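Local coordinates for protein pyridoxal kinase (Lactobacillus plantarum, PDB 3H74) that probably phosphorylates pyridoxal at its 5'-hydroxyl with ATP, as a pyridoxal kinase of the ribokinase clan, at residues Gly17-Gln31 with Gly260-Asn274. Sequence-based numbering, arbitrary orientation. Where two conformers were deposited one is given.
Sequences GISLSSALPVLTAMQ and GVALGDLLQAILALN
Asn274 ties the last turn of helix 264-274 to the end of helix 19-29. Its ND2 donates to Ala29 O at 3.0 Å; the oxygen lies in the amide plane and ND2 meets the carbonyl almost end-on, though its N-H is moderately bent. Its OD1 accepts from water 3 at 2.7 Å and, weakly, from Gln31 NE2 at 3.2 Å; the two amide planes are turned 56° apart. CG of Asn274, anti to its own carbonyl carbon (chi1 -70°), brings the amide to the Ala29 carbonyl and the Gln31 amide. Replacing Asn274 with an alanine would probably leave Ala29 O without this donor and the Gln31 amide without its acceptor here. Met30 O takes a hydrogen bond from Arg227 and a weak one from water 3. Gln31, at positive phi, closes helix 19-29 as the C-prime residue of a Schellman motif, its N bonded to Thr28 O. The two helices run nearly parallel, at 20° with axes 9.8 Å apart: helix 19-29 packs through Leu27 on strand 4-13 of the central sheet of the ribokinase-like fold, and helix 264-274 lies beside it, with Leu266 against Trp241 of helix 231-251. Between helices 19-29 and 264-274 the filling is aliphatic. Ile270 sends CG2 against CG of Met30, a selenomethionine here (3.5 Å), and CD1 against CG1 of Val26, which crosses it at about a right angle; the other branch of Val26, CG2, meets Leu266 CD2. Ala29 CB sits among Leu267, Ile270 and Leu271, and Leu263 CD1 meets Ser22 CB (3.9 Å). At the N-terminal end the backbones close in. Gly17 O receives a CA-H...O contact from Gly260 CA at 3.2 Å, and waters 1 and 2 can each bridge it to Val261 O, though they have more acceptors nearby than protons to give.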
# COMPACT_ATOMS: atom_id res chain seq x y z
N GLY A 17 -13.80 6.78 2.23
CA GLY A 17 -13.59 5.34 2.46
C GLY A 17 -12.38 4.70 1.79
O GLY A 17 -12.46 3.61 1.22
N ILE A 18 -11.25 5.39 1.85
CA ILE A 18 -10.01 4.85 1.33
C ILE A 18 -8.92 4.95 2.40
O ILE A 18 -9.21 5.30 3.55
CB ILE A 18 -9.57 5.53 -0.01
CG1 ILE A 18 -9.25 7.02 0.18
CG2 ILE A 18 -10.65 5.35 -1.10
CD1 ILE A 18 -8.43 7.63 -0.97
N SER A 19 -7.70 4.59 2.03
CA SER A 19 -6.50 4.81 2.84
C SER A 19 -6.70 4.47 4.33
O SER A 19 -7.13 3.36 4.66
CB SER A 19 -5.91 6.20 2.58
OG SER A 19 -6.86 7.23 2.79
N LEU A 20 -6.40 5.39 5.25
CA LEU A 20 -6.43 5.06 6.66
C LEU A 20 -7.81 4.65 7.15
O LEU A 20 -7.94 3.78 8.01
CB LEU A 20 -5.90 6.22 7.49
CG LEU A 20 -5.30 5.91 8.86
CD1 LEU A 20 -4.24 4.81 8.81
CD2 LEU A 20 -4.69 7.20 9.39
N SER A 21 -8.85 5.26 6.58
CA SER A 21 -10.23 4.91 6.96
C SER A 21 -10.59 3.45 6.64
O SER A 21 -11.47 2.88 7.28
CB SER A 21 -11.24 5.84 6.29
OG SER A 21 -11.52 5.43 4.97
N SER A 22 -9.92 2.86 5.65
CA SER A 22 -10.15 1.45 5.36
C SER A 22 -9.10 0.55 6.00
O SER A 22 -9.41 -0.57 6.40
CB SER A 22 -10.28 1.20 3.86
OG SER A 22 -9.13 1.64 3.18
N ALA A 23 -7.86 1.03 6.13
CA ALA A 23 -6.82 0.24 6.78
C ALA A 23 -7.14 -0.01 8.25
O ALA A 23 -6.88 -1.10 8.76
CB ALA A 23 -5.47 0.90 6.62
N LEU A 24 -7.69 0.99 8.94
CA LEU A 24 -8.00 0.84 10.36
C LEU A 24 -8.96 -0.31 10.64
O LEU A 24 -8.64 -1.19 11.45
CB LEU A 24 -8.51 2.16 10.97
CG LEU A 24 -7.57 2.85 11.95
CD1 LEU A 24 -8.09 4.24 12.25
CD2 LEU A 24 -7.40 2.04 13.24
N PRO A 25 -10.15 -0.32 10.01
CA PRO A 25 -11.05 -1.45 10.22
C PRO A 25 -10.43 -2.81 9.83
O PRO A 25 -10.56 -3.77 10.58
CB PRO A 25 -12.26 -1.11 9.32
CG PRO A 25 -12.24 0.39 9.26
CD PRO A 25 -10.78 0.72 9.17
N VAL A 26 -9.76 -2.87 8.69
CA VAL A 26 -9.20 -4.13 8.22
C VAL A 26 -8.16 -4.69 9.19
O VAL A 26 -8.23 -5.86 9.60
CB VAL A 26 -8.63 -3.97 6.80
CG1 VAL A 26 -7.77 -5.16 6.39
CG2 VAL A 26 -9.76 -3.76 5.79
N LEU A 27 -7.20 -3.87 9.59
CA LEU A 27 -6.12 -4.34 10.43
C LEU A 27 -6.57 -4.57 11.87
O LEU A 27 -6.09 -5.48 12.54
CB LEU A 27 -4.90 -3.42 10.32
CG LEU A 27 -4.20 -3.57 8.96
CD1 LEU A 27 -3.34 -2.35 8.66
CD2 LEU A 27 -3.38 -4.86 8.87
N THR A 28 -7.52 -3.77 12.34
CA THR A 28 -8.13 -4.03 13.64
C THR A 28 -8.81 -5.40 13.63
O THR A 28 -8.62 -6.20 14.55
CB THR A 28 -9.12 -2.92 14.02
OG1 THR A 28 -8.41 -1.68 14.11
CG2 THR A 28 -9.79 -3.20 15.36
N ALA A 29 -9.57 -5.69 12.57
CA ALA A 29 -10.24 -6.99 12.47
C ALA A 29 -9.23 -8.13 12.44
O ALA A 29 -9.51 -9.22 12.93
CB ALA A 29 -11.14 -7.04 11.25
N MSE A 30 -8.05 -7.88 11.91
CA MSE A 30 -6.97 -8.87 11.85
C MSE A 30 -6.14 -8.90 13.14
O MSE A 30 -5.08 -9.46 13.13
CB MSE A 30 -6.06 -8.58 10.62
CG MSE A 30 -6.84 -8.70 9.24
SE MSE A 30 -5.79 -8.42 7.56
CE MSE A 30 -4.68 -9.76 8.56
N GLN A 31 -6.62 -8.27 14.19
CA GLN A 31 -6.07 -8.44 15.54
C GLN A 31 -4.75 -7.63 15.74
O GLN A 31 -3.94 -7.97 16.52
CB GLN A 31 -5.92 -9.94 15.88
CG GLN A 31 -7.10 -10.85 15.44
CD GLN A 31 -6.81 -12.33 15.76
OE1 GLN A 31 -6.66 -12.55 16.79
NE2 GLN A 31 -6.43 -13.15 14.82
N GLY A 260 -14.82 4.50 -1.48
CA GLY A 260 -13.94 3.37 -1.66
C GLY A 260 -14.62 2.02 -1.56
O GLY A 260 -15.79 1.90 -1.16
N VAL A 261 -13.86 0.98 -1.91
CA VAL A 261 -14.36 -0.39 -1.98
C VAL A 261 -15.04 -0.84 -0.67
O VAL A 261 -14.60 -0.48 0.43
CB VAL A 261 -13.21 -1.34 -2.41
CG1 VAL A 261 -12.13 -1.45 -1.36
CG2 VAL A 261 -13.70 -2.69 -2.79
N ALA A 262 -16.13 -1.58 -0.82
CA ALA A 262 -16.84 -2.18 0.30
C ALA A 262 -15.93 -3.09 1.12
O ALA A 262 -15.09 -3.82 0.58
CB ALA A 262 -18.04 -2.97 -0.21
N LEU A 263 -16.16 -3.07 2.43
CA LEU A 263 -15.34 -3.83 3.37
C LEU A 263 -16.06 -4.95 4.11
O LEU A 263 -15.41 -5.76 4.75
CB LEU A 263 -14.70 -2.88 4.40
CG LEU A 263 -13.81 -1.78 3.82
CD1 LEU A 263 -13.37 -0.85 4.93
CD2 LEU A 263 -12.60 -2.36 3.07
N GLY A 264 -17.39 -5.03 3.99
CA GLY A 264 -18.16 -5.99 4.79
C GLY A 264 -17.79 -7.44 4.56
O GLY A 264 -17.53 -8.18 5.50
N ASP A 265 -17.79 -7.87 3.30
CA ASP A 265 -17.45 -9.27 2.99
C ASP A 265 -16.00 -9.56 3.39
O ASP A 265 -15.69 -10.64 3.88
CB ASP A 265 -17.67 -9.59 1.51
CG ASP A 265 -19.15 -9.76 1.15
OD1 ASP A 265 -20.00 -9.76 2.06
OD2 ASP A 265 -19.44 -9.89 -0.06
N LEU A 266 -15.14 -8.56 3.21
CA LEU A 266 -13.74 -8.68 3.63
C LEU A 266 -13.60 -8.89 5.14
O LEU A 266 -12.88 -9.78 5.61
CB LEU A 266 -12.95 -7.47 3.13
CG LEU A 266 -11.48 -7.38 3.54
CD1 LEU A 266 -10.67 -8.62 3.16
CD2 LEU A 266 -10.86 -6.13 2.95
N LEU A 267 -14.30 -8.07 5.91
CA LEU A 267 -14.27 -8.22 7.37
C LEU A 267 -14.77 -9.59 7.80
O LEU A 267 -14.20 -10.21 8.71
CB LEU A 267 -15.07 -7.10 8.06
CG LEU A 267 -14.50 -5.69 7.90
CD1 LEU A 267 -15.41 -4.68 8.54
CD2 LEU A 267 -13.10 -5.57 8.48
N GLN A 268 -15.82 -10.07 7.14
CA GLN A 268 -16.36 -11.41 7.39
C GLN A 268 -15.33 -12.51 7.10
O GLN A 268 -15.22 -13.48 7.86
CB GLN A 268 -17.63 -11.61 6.56
CG GLN A 268 -18.38 -12.88 6.87
CD GLN A 268 -19.56 -13.09 5.95
OE1 GLN A 268 -19.44 -12.94 4.73
NE2 GLN A 268 -20.70 -13.44 6.52
N ALA A 269 -14.58 -12.37 6.01
CA ALA A 269 -13.55 -13.34 5.66
C ALA A 269 -12.39 -13.31 6.65
O ALA A 269 -11.86 -14.36 7.01
CB ALA A 269 -13.04 -13.12 4.25
N ILE A 270 -12.03 -12.12 7.11
CA ILE A 270 -10.99 -11.96 8.12
C ILE A 270 -11.39 -12.66 9.42
O ILE A 270 -10.59 -13.41 10.00
CB ILE A 270 -10.69 -10.47 8.36
CG1 ILE A 270 -9.91 -9.89 7.17
CG2 ILE A 270 -9.93 -10.30 9.67
CD1 ILE A 270 -9.93 -8.38 7.08
N LEU A 271 -12.61 -12.43 9.87
CA LEU A 271 -13.07 -13.08 11.10
C LEU A 271 -13.17 -14.60 10.94
O LEU A 271 -12.85 -15.34 11.87
CB LEU A 271 -14.39 -12.46 11.56
CG LEU A 271 -14.22 -11.28 12.54
CD1 LEU A 271 -13.58 -10.08 11.90
CD2 LEU A 271 -15.53 -10.87 13.14
N ALA A 272 -13.57 -15.07 9.76
CA ALA A 272 -13.62 -16.51 9.49
C ALA A 272 -12.22 -17.12 9.54
O ALA A 272 -12.04 -18.21 10.09
CB ALA A 272 -14.28 -16.79 8.15
N LEU A 273 -11.22 -16.42 9.05
CA LEU A 273 -9.84 -16.88 9.10
C LEU A 273 -9.37 -16.91 10.55
O LEU A 273 -8.74 -17.82 10.96
CB LEU A 273 -8.92 -15.98 8.28
CG LEU A 273 -7.46 -16.44 8.15
CD1 LEU A 273 -7.36 -17.83 7.43
CD2 LEU A 273 -6.69 -15.36 7.45
N ASN A 274 -9.71 -15.91 11.32
CA ASN A 274 -9.40 -15.84 12.74
C ASN A 274 -10.02 -17.05 13.46
O ASN A 274 -9.39 -17.64 14.29
CB ASN A 274 -9.97 -14.56 13.36
CG ASN A 274 -9.25 -13.29 12.90
OD1 ASN A 274 -8.29 -13.32 12.25
ND2 ASN A 274 -9.81 -12.16 13.26
O HOH W 1 -12.25 0.98 0.86
O HOH W 2 -14.20 1.48 2.25
O HOH W 3 -5.90 -12.31 11.46